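Local coordinates for protein EF-P arginine 32 rhamnosyl-transferase (PDB 5NV8) that is a bacterial glycosyltransferase of the EarP family, with a GT-B-type architecture of Rossmann-like domains and bound 2'-deoxy-thymidine-beta-L-rhamnose, at residues Glu166-Leu169 / Leu170-Asp174; Ala282-Gly285 / Glu286-Val290; Asp344-Met347 / Gly348-Trp351. All coordinates share one frame; numbering follows the deposited sequence.

Contact 1: residues Glu166-Leu169 / Leu170-Asp174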
ATOM      1  N   GLU A 166      -2.302   6.774  11.007  1.00 22.45           N
ATOM      2  CA  GLU A 166      -3.209   6.857  12.142  1.00 25.49           C
ATOM      3  C   GLU A 166      -2.449   6.686  13.454  1.00 26.51           C
ATOM      4  O   GLU A 166      -1.472   5.936  13.540  1.00 22.65           O
ATOM      5  CB  GLU A 166      -4.305   5.793  12.028  1.00 22.35           C
ATOM      6  CG  GLU A 166      -5.173   5.891  10.774  1.00 22.53           C
ATOM      7  CD  GLU A 166      -4.517   5.332   9.521  1.00 22.41           C
ATOM      8  OE1 GLU A 166      -3.313   5.004   9.550  1.00 22.13           O
ATOM      9  OE2 GLU A 166      -5.212   5.236   8.491  1.00 22.80           O
ATOM     10  N   GLY A 167      -2.925   7.385  14.490  1.00 23.04           N
ATOM     11  CA  GLY A 167      -2.238   7.375  15.772  1.00 23.59           C
ATOM     12  C   GLY A 167      -2.040   5.991  16.364  1.00 23.71           C
ATOM     13  O   GLY A 167      -1.003   5.719  16.975  1.00 24.26           O
ATOM     14  N   SER A 168      -3.015   5.096  16.188  1.00 23.46           N
ATOM     15  CA  SER A 168      -2.960   3.767  16.790  1.00 36.59           C
ATOM     16  C   SER A 168      -2.679   2.665  15.773  1.00 30.70           C
ATOM     17  O   SER A 168      -2.890   1.487  16.071  1.00 30.70           O
ATOM     18  CB  SER A 168      -4.262   3.468  17.533  1.00 29.01           C
ATOM     19  OG  SER A 168      -5.335   3.281  16.626  1.00 23.97           O
ATOM     20  N   LEU A 169      -2.198   3.019  14.580  1.00 35.58           N
ATOM     21  CA  LEU A 169      -2.015   2.018  13.534  1.00 22.23           C
ATOM     22  C   LEU A 169      -0.921   1.022  13.902  1.00 32.61           C
ATOM     23  O   LEU A 169      -1.137  -0.195  13.862  1.00 22.50           O
ATOM     24  CB  LEU A 169      -1.698   2.698  12.203  1.00 22.21           C
ATOM     25  CG  LEU A 169      -1.469   1.736  11.038  1.00 21.53           C
ATOM     26  CD1 LEU A 169      -2.722   0.921  10.785  1.00 21.57           C
ATOM     27  CD2 LEU A 169      -1.057   2.495   9.787  1.00 26.57           C
ATOM     28  N   LEU A 170       0.268   1.524  14.250  1.00 22.77           N
ATOM     29  CA  LEU A 170       1.373   0.638  14.605  1.00 27.36           C
ATOM     30  C   LEU A 170       1.007  -0.255  15.785  1.00 32.50           C
ATOM     31  O   LEU A 170       1.352  -1.443  15.803  1.00 24.23           O
ATOM     32  CB  LEU A 170       2.623   1.457  14.920  1.00 23.87           C
ATOM     33  CG  LEU A 170       3.289   2.213  13.767  1.00 37.35           C
ATOM     34  CD1 LEU A 170       4.747   2.491  14.095  1.00 47.23           C
ATOM     35  CD2 LEU A 170       3.168   1.452  12.455  1.00 38.35           C
ATOM     36  N   ALA A 171       0.300   0.295  16.775  1.00 24.52           N
ATOM     37  CA  ALA A 171      -0.123  -0.516  17.913  1.00 36.66           C
ATOM     38  C   ALA A 171      -1.133  -1.578  17.492  1.00 31.40           C
ATOM     39  O   ALA A 171      -1.057  -2.726  17.945  1.00 27.45           O
ATOM     40  CB  ALA A 171      -0.704   0.375  19.012  1.00 35.89           C
ATOM     41  N   ARG A 172      -2.088  -1.215  16.630  1.00 29.22           N
ATOM     42  CA  ARG A 172      -3.043  -2.199  16.128  1.00 24.49           C
ATOM     43  C   ARG A 172      -2.360  -3.247  15.259  1.00 31.56           C
ATOM     44  O   ARG A 172      -2.829  -4.389  15.184  1.00 37.28           O
ATOM     45  CB  ARG A 172      -4.156  -1.506  15.340  1.00 23.96           C
ATOM     46  CG  ARG A 172      -5.156  -0.745  16.200  1.00 30.22           C
ATOM     47  CD  ARG A 172      -6.304  -0.190  15.368  1.00 26.95           C
ATOM     48  NE  ARG A 172      -5.974   1.102  14.774  1.00 31.53           N
ATOM     49  CZ  ARG A 172      -5.689   1.281  13.487  1.00 43.75           C
ATOM     50  NH1 ARG A 172      -5.694   0.246  12.656  1.00 37.91           N
ATOM     51  NH2 ARG A 172      -5.399   2.494  13.029  1.00 25.65           N
ATOM     52  N   ARG A 173      -1.260  -2.879  14.598  1.00 26.29           N
ATOM     53  CA  ARG A 173      -0.512  -3.843  13.798  1.00 28.14           C
ATOM     54  C   ARG A 173       0.147  -4.893  14.684  1.00 24.04           C
ATOM     55  O   ARG A 173       0.054  -6.097  14.413  1.00 24.25           O
ATOM     56  CB  ARG A 173       0.534  -3.116  12.952  1.00 30.22           C
ATOM     57  CG  ARG A 173       1.310  -4.014  11.999  1.00 31.50           C
ATOM     58  CD  ARG A 173       2.622  -3.366  11.580  1.00 22.10           C
ATOM     59  NE  ARG A 173       3.397  -2.911  12.729  1.00 22.87           N
ATOM     60  CZ  ARG A 173       4.648  -2.461  12.665  1.00 36.04           C
ATOM     61  NH1 ARG A 173       5.279  -2.397  11.499  1.00 26.06           N
ATOM     62  NH2 ARG A 173       5.272  -2.072  13.770  1.00 31.06           N
ATOM     63  N   ASP A 174       0.807  -4.454  15.757  1.00 24.81           N
ATOM     64  CA  ASP A 174       1.545  -5.371  16.618  1.00 36.25           C
ATOM     65  C   ASP A 174       0.615  -6.358  17.315  1.00 48.28           C
ATOM     66  O   ASP A 174       0.928  -7.551  17.408  1.00 49.76           O
ATOM     67  CB  ASP A 174       2.351  -4.573  17.641  1.00 34.90           C
ATOM     68  CG  ASP A 174       3.450  -3.756  16.998  1.00 26.44           C
ATOM     69  OD1 ASP A 174       4.148  -3.014  17.720  1.00 27.34           O
ATOM     70  OD2 ASP A 174       3.617  -3.862  15.763  1.00 33.11           O
TER
HETATM   71  O   HOH W   1       0.768   4.146  14.733  1.00 20.60           O
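Arg172 folds back along the first turn of its helix to Ser168, where NE of the arginine donates to the serine OG at 2.9 Å. The bond is close to straight, 161° at the hydrogen, and the hydroxyl oxygen sits at the edge of the guanidinium, near its plane. The same two residues are also joined through the main chain, Arg172 N to Ser168 O at 2.9 Å, and the methylene CG of Arg172 runs past that carbonyl oxygen. A bend in the arginine chain at chi3 (-85°) turns the guanidinium so that one face lies over Leu169, whose CA stands 3.4 Å above the plane. Leu169 CD1 comes within 3.6 Å of Arg172 NH1. Glu166 approaches from another direction: its CB is at the guanidinium edge, 3.6 Å from Arg172 NH2, but its carboxylate is turned 87° to the guanidinium plane and forms salt bridges with Arg291 and Arg36 instead.

Further out, a water holds the entry to the helix, donating to Glu166 O and accepting from Leu170 N at 2.7 Å. Arg173 N bonds to Leu169 O at 2.8 Å. Leu170 CD2 lies over the centre of the Arg173 guanidinium, which is paired by a salt bridge, through weak hydrogen bonds, with the adjacent Asp174. Trp276 of helix 268-277 packs on Leu169, Arg172 and Arg173. The arrangement is a type I beta turn, Glu166 to Leu169, running into the N terminus of helix 169-177, with a serine at the N-cap whose hydroxyl serves the arginine one turn on and makes no capping bond.

Contact 2: residues Ala282-Gly285 / Glu286-Val290. With TRH (2'-deoxy-thymidine-beta-L-rhamnose), chain B.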
ATOM      1  N   ALA A 282       3.048  -6.930  -2.422  1.00 29.59           N
ATOM      2  CA  ALA A 282       3.268  -6.181  -3.653  1.00 25.19           C
ATOM      3  C   ALA A 282       2.132  -5.175  -3.808  1.00 30.19           C
ATOM      4  O   ALA A 282       0.987  -5.559  -4.063  1.00 32.10           O
ATOM      5  CB  ALA A 282       3.346  -7.121  -4.854  1.00 32.99           C
ATOM      6  N   VAL A 283       2.449  -3.889  -3.651  1.00 34.55           N
ATOM      7  CA  VAL A 283       1.444  -2.832  -3.723  1.00 32.91           C
ATOM      8  C   VAL A 283       1.725  -1.929  -4.917  1.00 32.09           C
ATOM      9  O   VAL A 283       2.621  -2.204  -5.722  1.00 29.09           O
ATOM     10  CB  VAL A 283       1.396  -2.013  -2.419  1.00 25.72           C
ATOM     11  CG1 VAL A 283       0.594  -2.756  -1.355  1.00 24.67           C
ATOM     12  CG2 VAL A 283       2.805  -1.710  -1.932  1.00 25.26           C
ATOM     13  N   ARG A 284       0.971  -0.839  -5.028  1.00 29.23           N
ATOM     14  CA  ARG A 284       1.058   0.045  -6.184  1.00 36.33           C
ATOM     15  C   ARG A 284       0.551   1.426  -5.789  1.00 39.20           C
ATOM     16  O   ARG A 284       0.107   1.651  -4.659  1.00 31.53           O
ATOM     17  CB  ARG A 284       0.241  -0.506  -7.353  1.00 34.90           C
ATOM     18  CG  ARG A 284      -1.250  -0.405  -7.100  1.00 33.10           C
ATOM     19  CD  ARG A 284      -2.074  -0.591  -8.352  1.00 41.98           C
ATOM     20  NE  ARG A 284      -3.367   0.075  -8.229  1.00 36.36           N
ATOM     21  CZ  ARG A 284      -4.461  -0.295  -8.884  1.00 41.88           C
ATOM     22  NH1 ARG A 284      -4.418  -1.333  -9.707  1.00 49.25           N
ATOM     23  NH2 ARG A 284      -5.596   0.367  -8.709  1.00 39.05           N
ATOM     24  N   GLY A 285       0.619   2.350  -6.741  1.00 43.49           N
ATOM     25  CA  GLY A 285      -0.076   3.619  -6.595  1.00 44.88           C
ATOM     26  C   GLY A 285       0.485   4.464  -5.471  1.00 38.64           C
ATOM     27  O   GLY A 285       1.701   4.635  -5.333  1.00 33.22           O
ATOM     28  N   GLU A 286      -0.416   4.994  -4.644  1.00 32.72           N
ATOM     29  CA  GLU A 286      -0.056   5.979  -3.630  1.00 34.93           C
ATOM     30  C   GLU A 286      -0.289   5.476  -2.211  1.00 34.17           C
ATOM     31  O   GLU A 286       0.653   5.449  -1.413  1.00 28.84           O
ATOM     32  CB  GLU A 286      -0.841   7.274  -3.872  1.00 37.14           C
ATOM     33  CG  GLU A 286      -0.718   8.290  -2.753  1.00 41.05           C
ATOM     34  CD  GLU A 286      -0.279   9.650  -3.254  1.00 46.98           C
ATOM     35  OE1 GLU A 286      -0.204  10.591  -2.436  1.00 46.34           O
ATOM     36  OE2 GLU A 286      -0.007   9.774  -4.466  1.00 51.54           O
ATOM     37  N   ASP A 287      -1.518   5.081  -1.870  1.00 34.88           N
ATOM     38  CA  ASP A 287      -1.842   4.794  -0.476  1.00 34.38           C
ATOM     39  C   ASP A 287      -1.397   3.393  -0.063  1.00 26.42           C
ATOM     40  O   ASP A 287      -0.785   3.221   0.998  1.00 28.34           O
ATOM     41  CB  ASP A 287      -3.342   4.977  -0.239  1.00 30.41           C
ATOM     42  CG  ASP A 287      -3.732   4.764   1.210  1.00 30.38           C
ATOM     43  OD1 ASP A 287      -3.336   5.588   2.066  1.00 30.51           O
ATOM     44  OD2 ASP A 287      -4.431   3.770   1.493  1.00 38.99           O
ATOM     45  N   SER A 288      -1.701   2.380  -0.883  1.00 26.81           N
ATOM     46  CA  SER A 288      -1.251   1.025  -0.572  1.00 25.78           C
ATOM     47  C   SER A 288       0.267   0.948  -0.515  1.00 25.38           C
ATOM     48  O   SER A 288       0.824   0.128   0.226  1.00 24.34           O
ATOM     49  CB  SER A 288      -1.790   0.033  -1.600  1.00 29.67           C
ATOM     50  OG  SER A 288      -1.144   0.190  -2.854  1.00 37.58           O
ATOM     51  N   PHE A 289       0.946   1.790  -1.296  1.00 27.28           N
ATOM     52  CA  PHE A 289       2.397   1.916  -1.204  1.00 29.75           C
ATOM     53  C   PHE A 289       2.831   2.257   0.220  1.00 34.14           C
ATOM     54  O   PHE A 289       3.770   1.656   0.756  1.00 36.96           O
ATOM     55  CB  PHE A 289       2.870   2.982  -2.196  1.00 28.11           C
ATOM     56  CG  PHE A 289       4.331   3.291  -2.111  1.00 28.50           C
ATOM     57  CD1 PHE A 289       5.269   2.276  -2.049  1.00 27.97           C
ATOM     58  CD2 PHE A 289       4.770   4.605  -2.108  1.00 36.14           C
ATOM     59  CE1 PHE A 289       6.616   2.565  -1.975  1.00 28.83           C
ATOM     60  CE2 PHE A 289       6.116   4.901  -2.034  1.00 38.31           C
ATOM     61  CZ  PHE A 289       7.041   3.878  -1.968  1.00 32.45           C
ATOM     62  N   VAL A 290       2.147   3.212   0.853  1.00 30.71           N
ATOM     63  CA  VAL A 290       2.509   3.625   2.207  1.00 25.76           C
ATOM     64  C   VAL A 290       1.946   2.656   3.243  1.00 27.29           C
ATOM     65  O   VAL A 290       2.603   2.350   4.247  1.00 22.94           O
ATOM     66  CB  VAL A 290       2.031   5.067   2.460  1.00 27.43           C
ATOM     67  CG1 VAL A 290       2.249   5.457   3.914  1.00 28.67           C
ATOM     68  CG2 VAL A 290       2.744   6.033   1.528  1.00 26.72           C
TER
HETATM   69  O4P TRH B 401      -3.181   2.603  -8.329  1.00 49.66           O
HETATM   70  P2  TRH B 401      -3.894   3.165  -7.154  1.00 49.48           P
HETATM   71  O3P TRH B 401      -5.448   2.715  -7.115  1.00 30.25           O
HETATM   72  O1  TRH B 401      -3.840   4.774  -7.108  1.00 55.60           O
HETATM   73  C1  TRH B 401      -3.153   5.462  -8.174  1.00 62.45           C
HETATM   74  C2  TRH B 401      -3.081   6.970  -7.893  1.00 63.66           C
HETATM   75  O2  TRH B 401      -4.265   7.433  -7.241  1.00 71.02           O
HETATM   76  C3  TRH B 401      -2.958   7.748  -9.209  1.00 63.07           C
HETATM   77  O3  TRH B 401      -4.255   7.892  -9.802  1.00 61.61           O
HETATM   78  C4  TRH B 401      -2.064   6.982 -10.162  1.00 63.69           C
HETATM   79  O4  TRH B 401      -0.783   6.773  -9.539  1.00 69.59           O
HETATM   80  OPP TRH B 401      -3.251   2.612  -5.778  1.00 51.61           O
HETATM   81  P   TRH B 401      -3.582   3.348  -4.397  1.00 44.85           P
HETATM   82  O1P TRH B 401      -3.116   4.757  -4.344  1.00 42.09           O
HETATM   83  O2P TRH B 401      -2.927   2.465  -3.215  1.00 55.46           O
HETATM   84  O5' TRH B 401      -5.167   3.218  -4.155  1.00 36.83           O
HETATM   85  C5' TRH B 401      -5.719   1.980  -3.711  1.00 30.53           C
HETATM   86  C4' TRH B 401      -6.744   2.277  -2.629  1.00 25.71           C
HETATM   87  O4' TRH B 401      -7.643   1.134  -2.591  1.00 25.46           O
HETATM   88  C3' TRH B 401      -6.050   2.267  -1.282  1.00 37.48           C
HETATM   89  O3' TRH B 401      -6.939   2.789  -0.286  1.00 38.80           O
HETATM   90  C2' TRH B 401      -5.926   0.772  -1.095  1.00 35.03           C
HETATM   91  C1' TRH B 401      -7.396   0.508  -1.308  1.00 32.79           C
HETATM   92  N11 TRH B 401      -7.768  -0.923  -1.344  1.00 45.27           N
HETATM   93  C21 TRH B 401      -8.775  -1.340  -0.568  1.00 43.68           C
HETATM   94  O21 TRH B 401      -9.364  -0.547   0.164  1.00 45.28           O
HETATM   95  N31 TRH B 401      -9.165  -2.676  -0.580  1.00 37.30           N
HETATM   96  C41 TRH B 401      -8.519  -3.596  -1.397  1.00 31.96           C
HETATM   97  O41 TRH B 401      -8.882  -4.771  -1.387  1.00 34.08           O
HETATM   98  C51 TRH B 401      -7.476  -3.168  -2.207  1.00 41.60           C
HETATM   99  C5A TRH B 401      -6.825  -4.080  -3.028  1.00 37.39           C
HETATM  100  C61 TRH B 401      -7.096  -1.828  -2.188  1.00 47.36           C
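Gly285 O lies 3.7 Å from Phe289 CB and accepts a hydrogen bond from Trp301 NE1; the Phe289 ring stacks with Trp301 and meets Phe318 edge-to-face. The guanidinium of Arg284 has a phosphate oxygen of the bound 2'-deoxy-thymidine-beta-L-rhamnose, O3P, at its edge and in plane. These groups flank the strand-loop-helix part of a beta-alpha-beta unit of Rossmann type: strand 280-284 leads through Gly285 into helix 287-295, and the helix N terminus faces the diphosphate.

Arg284 NH2 donates to O3P at 2.8 Å along an almost straight line, 170° at the hydrogen, whereas the bond from NE to O4P is oblique and weak. The extended Arg284 chain, from CG to NE, carries the group to the phosphate next to the rhamnose. The other phosphate, on the nucleoside side, is held largely by backbone amides. Glu286 N (2.7 Å) and Asp287 N both donate to its O1P, and Ser288 N donates to its O2P at 2.6 Å; the helix end would probably stabilise the negative charge. Gly285, with a phi of 66°, brings its CA close to the bridging oxygen OPP. Asp287 makes a salt bridge with Arg36, while its OD2 accepts a weak hydrogen bond from the ligand O3'. On the strand, Val283 CG1 lies 3.3 Å from Ser288 O.

The Ser288 side chain brings strand, helix and ligand together. With chi1 at 72°, its OG lies between its own backbone N and carbonyl carbon. There Ser288 OG accepts from Arg284 N at 3.2 Å, and it also lies 2.6 Å from Arg284 O and 2.9 Å from O2P of the ligand.

Contact 3: residues Asp344-Met347 / Gly348-Trp351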
ATOM      1  N   ASP A 344      10.872  -4.042 -16.631  1.00 48.69           N
ATOM      2  CA  ASP A 344      10.801  -5.233 -17.482  1.00 52.93           C
ATOM      3  C   ASP A 344      12.109  -6.026 -17.483  1.00 46.62           C
ATOM      4  O   ASP A 344      12.570  -6.480 -18.531  1.00 48.53           O
ATOM      5  CB  ASP A 344      10.388  -4.866 -18.912  1.00 62.51           C
ATOM      6  CG  ASP A 344       9.758  -6.026 -19.656  1.00 62.92           C
ATOM      7  OD1 ASP A 344       9.575  -7.096 -19.046  1.00 61.65           O
ATOM      8  OD2 ASP A 344       9.443  -5.868 -20.854  1.00 68.04           O
ATOM      9  N   PHE A 345      12.708  -6.204 -16.309  1.00 47.63           N
ATOM     10  CA  PHE A 345      13.839  -7.105 -16.135  1.00 51.51           C
ATOM     11  C   PHE A 345      13.367  -8.377 -15.437  1.00 52.41           C
ATOM     12  O   PHE A 345      12.359  -8.369 -14.725  1.00 52.03           O
ATOM     13  CB  PHE A 345      14.961  -6.435 -15.339  1.00 43.50           C
ATOM     14  CG  PHE A 345      15.372  -5.096 -15.883  1.00 51.11           C
ATOM     15  CD1 PHE A 345      15.422  -4.876 -17.250  1.00 52.37           C
ATOM     16  CD2 PHE A 345      15.706  -4.057 -15.030  1.00 50.58           C
ATOM     17  CE1 PHE A 345      15.796  -3.645 -17.757  1.00 57.74           C
ATOM     18  CE2 PHE A 345      16.081  -2.825 -15.531  1.00 57.32           C
ATOM     19  CZ  PHE A 345      16.126  -2.619 -16.896  1.00 57.57           C
ATOM     20  N   ASP A 346      14.098  -9.473 -15.659  1.00 54.55           N
ATOM     21  CA  ASP A 346      13.611 -10.811 -15.320  1.00 45.53           C
ATOM     22  C   ASP A 346      13.183 -10.906 -13.864  1.00 47.08           C
ATOM     23  O   ASP A 346      13.992 -10.721 -12.950  1.00 50.39           O
ATOM     24  CB  ASP A 346      14.685 -11.861 -15.624  1.00 48.27           C
ATOM     25  CG  ASP A 346      14.211 -13.289 -15.340  1.00 52.76           C
ATOM     26  OD1 ASP A 346      12.985 -13.524 -15.258  1.00 44.49           O
ATOM     27  OD2 ASP A 346      15.068 -14.186 -15.215  1.00 50.45           O
ATOM     28  N   MET A 347      11.899 -11.213 -13.659  1.00 42.98           N
ATOM     29  CA  MET A 347      11.350 -11.339 -12.316  1.00 40.40           C
ATOM     30  C   MET A 347      11.808 -12.612 -11.616  1.00 43.44           C
ATOM     31  O   MET A 347      11.724 -12.691 -10.388  1.00 33.38           O
ATOM     32  CB  MET A 347       9.823 -11.292 -12.369  1.00 43.61           C
ATOM     33  CG  MET A 347       9.214  -9.941 -12.034  1.00 49.32           C
ATOM     34  SD  MET A 347       9.246  -9.557 -10.271  1.00 56.42           S
ATOM     35  CE  MET A 347      10.670  -8.479 -10.163  1.00 31.97           C
ATOM     36  N   GLY A 348      12.283 -13.609 -12.364  1.00 44.98           N
ATOM     37  CA  GLY A 348      12.762 -14.826 -11.731  1.00 39.81           C
ATOM     38  C   GLY A 348      14.116 -14.641 -11.067  1.00 42.42           C
ATOM     39  O   GLY A 348      14.291 -14.961  -9.888  1.00 35.16           O
ATOM     40  N   GLN A 349      15.091 -14.121 -11.821  1.00 42.49           N
ATOM     41  CA  GLN A 349      16.434 -13.932 -11.277  1.00 46.37           C
ATOM     42  C   GLN A 349      16.417 -13.002 -10.071  1.00 32.25           C
ATOM     43  O   GLN A 349      17.061 -13.284  -9.052  1.00 35.36           O
ATOM     44  CB  GLN A 349      17.372 -13.382 -12.355  1.00 47.53           C
ATOM     45  CG  GLN A 349      17.646 -14.332 -13.510  1.00 66.85           C
ATOM     46  CD  GLN A 349      18.345 -15.608 -13.079  1.00 72.89           C
ATOM     47  OE1 GLN A 349      19.076 -15.627 -12.089  1.00 74.12           O
ATOM     48  NE2 GLN A 349      18.128 -16.684 -13.830  1.00 71.27           N
ATOM     49  N   ALA A 350      15.681 -11.894 -10.164  1.00 35.57           N
ATOM     50  CA  ALA A 350      15.637 -10.933  -9.068  1.00 31.80           C
ATOM     51  C   ALA A 350      14.977 -11.531  -7.832  1.00 30.68           C
ATOM     52  O   ALA A 350      15.487 -11.388  -6.715  1.00 29.36           O
ATOM     53  CB  ALA A 350      14.906  -9.667  -9.511  1.00 32.52           C
ATOM     54  N   TRP A 351      13.842 -12.214  -8.017  1.00 36.46           N
ATOM     55  CA  TRP A 351      13.121 -12.779  -6.879  1.00 27.53           C
ATOM     56  C   TRP A 351      13.982 -13.777  -6.113  1.00 33.55           C
ATOM     57  O   TRP A 351      14.044 -13.733  -4.879  1.00 28.78           O
ATOM     58  CB  TRP A 351      11.823 -13.434  -7.353  1.00 27.21           C
ATOM     59  CG  TRP A 351      11.148 -14.265  -6.309  1.00 30.75           C
ATOM     60  CD1 TRP A 351      11.096 -15.625  -6.255  1.00 33.51           C
ATOM     61  CD2 TRP A 351      10.427 -13.789  -5.165  1.00 29.35           C
ATOM     62  NE1 TRP A 351      10.392 -16.028  -5.148  1.00 24.86           N
ATOM     63  CE2 TRP A 351       9.970 -14.921  -4.462  1.00 38.27           C
ATOM     64  CE3 TRP A 351      10.129 -12.518  -4.665  1.00 24.90           C
ATOM     65  CZ2 TRP A 351       9.225 -14.820  -3.286  1.00 24.30           C
ATOM     66  CZ3 TRP A 351       9.391 -12.419  -3.499  1.00 24.03           C
ATOM     67  CH2 TRP A 351       8.948 -13.564  -2.822  1.00 23.49           C
TER
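Asp346 caps the helix that follows it, its two carboxylate oxygens going to successive backbone amides. OD1 accepts from Gly348 N at 3.0 Å, with 161° at the hydrogen, and OD2 accepts a weaker bond from Gln349 N at 3.4 Å. The amide of Gly348 meets OD1 from well above the carboxylate plane, 71° out of it. With CG anti to the backbone N (chi1 -178°), the Asp346 side chain brings its carboxylate to the amides of Gly348 and Gln349.

Main-chain bonds carry the helix onward. Ala350 N reaches Asp346 O by a long, weak bond of 3.5 Å, and Trp351 N bonds to Met347 O at 3.2 Å. Asp346 is thus the N-cap of helix 347-355, a helix that lies beside helix 211-220 and next to the six-stranded mixed sheet of a Rossmann-like domain. Gln210, just before helix 211-220, accepts from Met347 N through OE1.

The remaining contacts are of the van der Waals kind. Two of them set a carbon against an oxygen: Gln349 CG passes 3.1 Å from Asp346 OD2, where the two side chains cross obliquely, and Trp351 CB lies 3.1 Å from Met347 O. The apolar pair is Met347 CE with Ala350 CB, 4.4 Å apart; the Met347 chain, bent at chi2 and chi3, also packs against Leu337, Ala340 and Trp341 of helix 328-343. The indole of Trp351 leads away from the turn, meeting Trp214 and Phe280 edge-to-face and resting on Leu199 and Ile201 of strand 199-203.

The three contacts follow one another along the chain, and none nests in or crosses another. Contact 1 closes the turn that enters helix 169-177. About 18 Å away between centres, contact 2 closes the loop between strand 280-284 and helix 287-295, near the centre of the folded chain and at the bound ligand. The two are linked through Arg36, which pairs with both Glu166 and Asp287, and through helices 268-277 and 287-295. Contact 3 comes last, where the loop after helix 328-343 enters helix 347-355. It lies on the opposite side of the chain's centre from contact 1, about 34 Å between centres, and borders the sheet that contains the strand of contact 2.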